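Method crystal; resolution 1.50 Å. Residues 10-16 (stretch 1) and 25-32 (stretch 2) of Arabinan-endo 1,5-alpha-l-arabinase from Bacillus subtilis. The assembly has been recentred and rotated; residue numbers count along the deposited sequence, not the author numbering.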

ATOM      1  N   GLU A  10      19.029  -1.839  -2.039  1.00 14.93           N
ATOM      2  CA  GLU A  10      18.227  -2.336  -3.134  1.00 14.16           C
ATOM      3  C   GLU A  10      17.051  -1.434  -3.437  1.00 13.84           C
ATOM      4  O   GLU A  10      16.425  -0.838  -2.559  1.00 14.42           O
ATOM      5  CB  GLU A  10      17.711  -3.750  -2.825  1.00 14.43           C
ATOM      6  CG  GLU A  10      18.770  -4.819  -2.884  1.00 15.71           C
ATOM      7  CD  GLU A  10      19.252  -5.157  -4.287  1.00 14.42           C
ATOM      8  OE1 GLU A  10      18.640  -4.737  -5.304  1.00 15.16           O
ATOM      9  OE2 GLU A  10      20.258  -5.907  -4.397  1.00 19.01           O
ATOM     10  N   LEU A  11      16.744  -1.373  -4.717  1.00 13.04           N
ATOM     11  CA  LEU A  11      15.579  -0.682  -5.211  1.00 13.58           C
ATOM     12  C   LEU A  11      14.319  -1.334  -4.621  1.00 12.21           C
ATOM     13  O   LEU A  11      14.211  -2.552  -4.551  1.00 11.96           O
ATOM     14  CB  LEU A  11      15.533  -0.843  -6.748  1.00 13.75           C
ATOM     15  CG  LEU A  11      14.399  -0.241  -7.580  1.00 15.61           C
ATOM     16  CD1 LEU A  11      14.855  -0.029  -8.996  1.00 13.47           C
ATOM     17  CD2 LEU A  11      13.100  -1.039  -7.553  1.00 15.04           C
ATOM     18  N   LEU A  12      13.353  -0.532  -4.181  1.00 11.13           N
ATOM     19  CA  LEU A  12      12.036  -1.056  -3.877  1.00 11.77           C
ATOM     20  C   LEU A  12      11.012   0.049  -4.008  1.00 10.86           C
ATOM     21  O   LEU A  12      11.268   1.141  -3.592  1.00 11.34           O
ATOM     22  CB  LEU A  12      11.942  -1.681  -2.448  1.00 11.34           C
ATOM     23  CG  LEU A  12      10.788  -2.638  -2.255  1.00 12.34           C
ATOM     24  CD1 LEU A  12      10.814  -3.855  -3.150  1.00 13.03           C
ATOM     25  CD2 LEU A  12      10.805  -3.076  -0.769  1.00 13.63           C
ATOM     26  N   HIS A  13       9.869  -0.283  -4.599  1.00 11.43           N
ATOM     27  CA  HIS A  13       8.790   0.675  -4.814  1.00 11.40           C
ATOM     28  C   HIS A  13       7.490   0.064  -4.283  1.00 11.89           C
ATOM     29  O   HIS A  13       7.218  -1.113  -4.454  1.00 12.45           O
ATOM     30  CB  HIS A  13       8.658   0.912  -6.357  1.00 12.00           C
ATOM     31  CG  HIS A  13       7.809   2.084  -6.738  1.00 15.37           C
ATOM     32  ND1 HIS A  13       6.905   2.011  -7.772  1.00 21.77           N
ATOM     33  CD2 HIS A  13       7.725   3.342  -6.251  1.00 22.00           C
ATOM     34  CE1 HIS A  13       6.293   3.176  -7.894  1.00 22.25           C
ATOM     35  NE2 HIS A  13       6.764   3.998  -6.981  1.00 23.30           N
ATOM     36  N   ASP A  14       6.693   0.890  -3.635  1.00 12.01           N
ATOM     37  CA  ASP A  14       5.372   0.473  -3.066  1.00 12.54           C
ATOM     38  C   ASP A  14       5.545  -0.639  -2.046  1.00 12.33           C
ATOM     39  O   ASP A  14       4.949  -1.704  -2.186  1.00 12.95           O
ATOM     40  CB  ASP A  14       4.357   0.085  -4.134  1.00 13.17           C
ATOM     41  CG  ASP A  14       4.299   1.065  -5.294  1.00 16.48           C
ATOM     42  OD1 ASP A  14       4.174   2.291  -5.056  1.00 17.03           O
ATOM     43  OD2 ASP A  14       4.356   0.712  -6.517  1.00 18.34           O
ATOM     44  N   PRO A  15       6.374  -0.435  -1.021  1.00 11.96           N
ATOM     45  CA  PRO A  15       6.749  -1.543  -0.111  1.00 11.69           C
ATOM     46  C   PRO A  15       5.698  -1.941   0.949  1.00 12.64           C
ATOM     47  O   PRO A  15       4.877  -1.141   1.387  1.00 14.98           O
ATOM     48  CB  PRO A  15       7.962  -0.976   0.602  1.00 12.91           C
ATOM     49  CG  PRO A  15       7.629   0.500   0.672  1.00 12.15           C
ATOM     50  CD  PRO A  15       7.043   0.827  -0.651  1.00 11.02           C
ATOM     51  N   THR A  16       5.827  -3.198   1.353  1.00 12.63           N
ATOM     52  CA  THR A  16       5.201  -3.701   2.580  1.00 13.61           C
ATOM     53  C   THR A  16       6.256  -4.581   3.219  1.00 14.35           C
ATOM     54  O   THR A  16       7.196  -5.025   2.556  1.00 16.65           O
ATOM     55  CB  THR A  16       3.920  -4.459   2.193  1.00 15.96           C
ATOM     56  OG1 THR A  16       3.121  -4.809   3.355  1.00 18.34           O
ATOM     57  CG2 THR A  16       4.177  -5.757   1.525  1.00 15.02           C
ATOM     58  N   TYR A  25      11.045  -9.646   5.614  1.00 12.70           N
ATOM     59  CA  TYR A  25      10.747  -9.713   4.192  1.00 13.01           C
ATOM     60  C   TYR A  25      10.080  -8.430   3.822  1.00 13.10           C
ATOM     61  O   TYR A  25       9.123  -7.991   4.509  1.00 14.62           O
ATOM     62  CB  TYR A  25       9.841 -10.909   3.852  1.00 13.40           C
ATOM     63  CG  TYR A  25      10.545 -12.217   4.061  1.00 15.82           C
ATOM     64  CD1 TYR A  25      10.565 -12.813   5.314  1.00 15.18           C
ATOM     65  CD2 TYR A  25      11.233 -12.838   3.016  1.00 18.22           C
ATOM     66  CE1 TYR A  25      11.246 -13.994   5.550  1.00 19.12           C
ATOM     67  CE2 TYR A  25      11.899 -14.055   3.246  1.00 18.01           C
ATOM     68  CZ  TYR A  25      11.883 -14.609   4.515  1.00 17.40           C
ATOM     69  OH  TYR A  25      12.546 -15.794   4.862  1.00 23.53           O
ATOM     70  N   ALA A  26      10.598  -7.806   2.789  1.00 12.18           N
ATOM     71  CA  ALA A  26       9.998  -6.619   2.196  1.00 12.61           C
ATOM     72  C   ALA A  26       9.537  -6.982   0.798  1.00 14.33           C
ATOM     73  O   ALA A  26      10.292  -7.556   0.004  1.00 15.37           O
ATOM     74  CB  ALA A  26      10.965  -5.443   2.162  1.00 13.85           C
ATOM     75  N   LEU A  27       8.282  -6.696   0.489  1.00 14.15           N
ATOM     76  CA  LEU A  27       7.762  -6.982  -0.836  1.00 13.64           C
ATOM     77  C   LEU A  27       7.419  -5.674  -1.501  1.00 12.63           C
ATOM     78  O   LEU A  27       7.092  -4.684  -0.818  1.00 13.77           O
ATOM     79  CB  LEU A  27       6.519  -7.855  -0.779  1.00 14.72           C
ATOM     80  CG  LEU A  27       6.724  -9.218  -0.136  1.00 18.25           C
ATOM     81  CD1 LEU A  27       6.736  -9.121   1.337  1.00 23.15           C
ATOM     82  CD2 LEU A  27       5.599 -10.210  -0.556  1.00 19.96           C
ATOM     83  N   GLY A  28       7.509  -5.617  -2.836  1.00 12.70           N
ATOM     84  CA  GLY A  28       7.200  -4.393  -3.561  1.00 12.45           C
ATOM     85  C   GLY A  28       6.699  -4.738  -4.944  1.00 12.79           C
ATOM     86  O   GLY A  28       6.601  -5.878  -5.345  1.00 12.46           O
ATOM     87  N   THR A  29       6.361  -3.686  -5.671  1.00 12.87           N
ATOM     88  CA  THR A  29       6.028  -3.818  -7.078  1.00 13.06           C
ATOM     89  C   THR A  29       7.142  -4.535  -7.811  1.00 12.71           C
ATOM     90  O   THR A  29       8.313  -4.248  -7.590  1.00 12.81           O
ATOM     91  CB  THR A  29       5.797  -2.445  -7.654  1.00 14.15           C
ATOM     92  OG1 THR A  29       4.636  -1.886  -7.003  1.00 13.48           O
ATOM     93  CG2 THR A  29       5.533  -2.416  -9.142  1.00 13.60           C
ATOM     94  N   GLY A  30       6.773  -5.468  -8.672  1.00 12.30           N
ATOM     95  CA  GLY A  30       7.762  -6.106  -9.511  1.00 12.67           C
ATOM     96  C   GLY A  30       8.522  -5.096 -10.372  1.00 12.41           C
ATOM     97  O   GLY A  30       8.012  -4.009 -10.755  1.00 12.45           O
ATOM     98  N   LEU A  31       9.772  -5.422 -10.674  1.00 13.41           N
ATOM     99  CA  LEU A  31      10.511  -4.695 -11.701  1.00 13.35           C
ATOM    100  C   LEU A  31       9.742  -4.665 -12.990  1.00 13.17           C
ATOM    101  O   LEU A  31       9.094  -5.654 -13.353  1.00 12.23           O
ATOM    102  CB  LEU A  31      11.905  -5.255 -11.909  1.00 14.34           C
ATOM    103  CG  LEU A  31      12.822  -5.371 -10.693  1.00 14.63           C
ATOM    104  CD1 LEU A  31      14.152  -5.914 -11.097  1.00 18.21           C
ATOM    105  CD2 LEU A  31      12.964  -4.017  -9.931  1.00 17.27           C
ATOM    106  N   THR A  32       9.739  -3.519 -13.674  1.00 15.21           N
ATOM    107  CA  THR A  32       8.907  -3.364 -14.857  1.00 15.78           C
ATOM    108  C   THR A  32       9.216  -4.395 -15.945  1.00 16.19           C
ATOM    109  O   THR A  32       8.294  -4.879 -16.622  1.00 16.13           O
ATOM    110  CB  THR A  32       9.039  -1.945 -15.449  1.00 15.17           C
ATOM    111  OG1 THR A  32       8.468  -1.007 -14.532  1.00 16.83           O
ATOM    112  CG2 THR A  32       8.197  -1.788 -16.738  1.00 15.11           C
TER
HETATM  113  O   HOH W   1       9.921  -2.397  -6.508  1.00 19.09           O

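Tyr25 lies in a strand that begins earlier in the chain, but it adds little here, since the end of its side chain leads away from stretch 1. At Ala26 the contact begins in earnest: its small methyl lets Leu12 approach, CD2 of Leu12 lying 3.8 Å from CB of Ala26, while CA of Ala26 makes a CA-H...O contact of 3.2 Å with Thr16 O.

Leu27 is the antiparallel, hydrogen-bonded partner of Thr16. Leu27 N donates to Thr16 O and Thr16 N to Leu27 O, each at 2.9 Å, and the two side chains share one face of the sheet, with Thr16 CG2 3.9 Å from Leu27 CB. Leu27 O also receives a CA-H...O contact from Pro15 CA (3.2 Å), a useful contribution from a residue that has no amide hydrogen to donate.

Gly28 suits a crowded position. A CB there would point toward stretch 1 and clash with Leu12 CD1 and His13 O, which lie 3.7 and 3.4 Å from Gly28 CA.

Thr29 uses both backbone and side chain: its N donates to His13 O (3.0 Å), and its OG1 donates to Asp14 OD2 (2.7 Å), pairing a hydroxyl with a buried carboxylate. A water links Thr29 O to His13 N. Beyond Gly30, which makes no contact, Leu31 reaches back so that its CD2 packs 3.8 Å from Leu11 CD2.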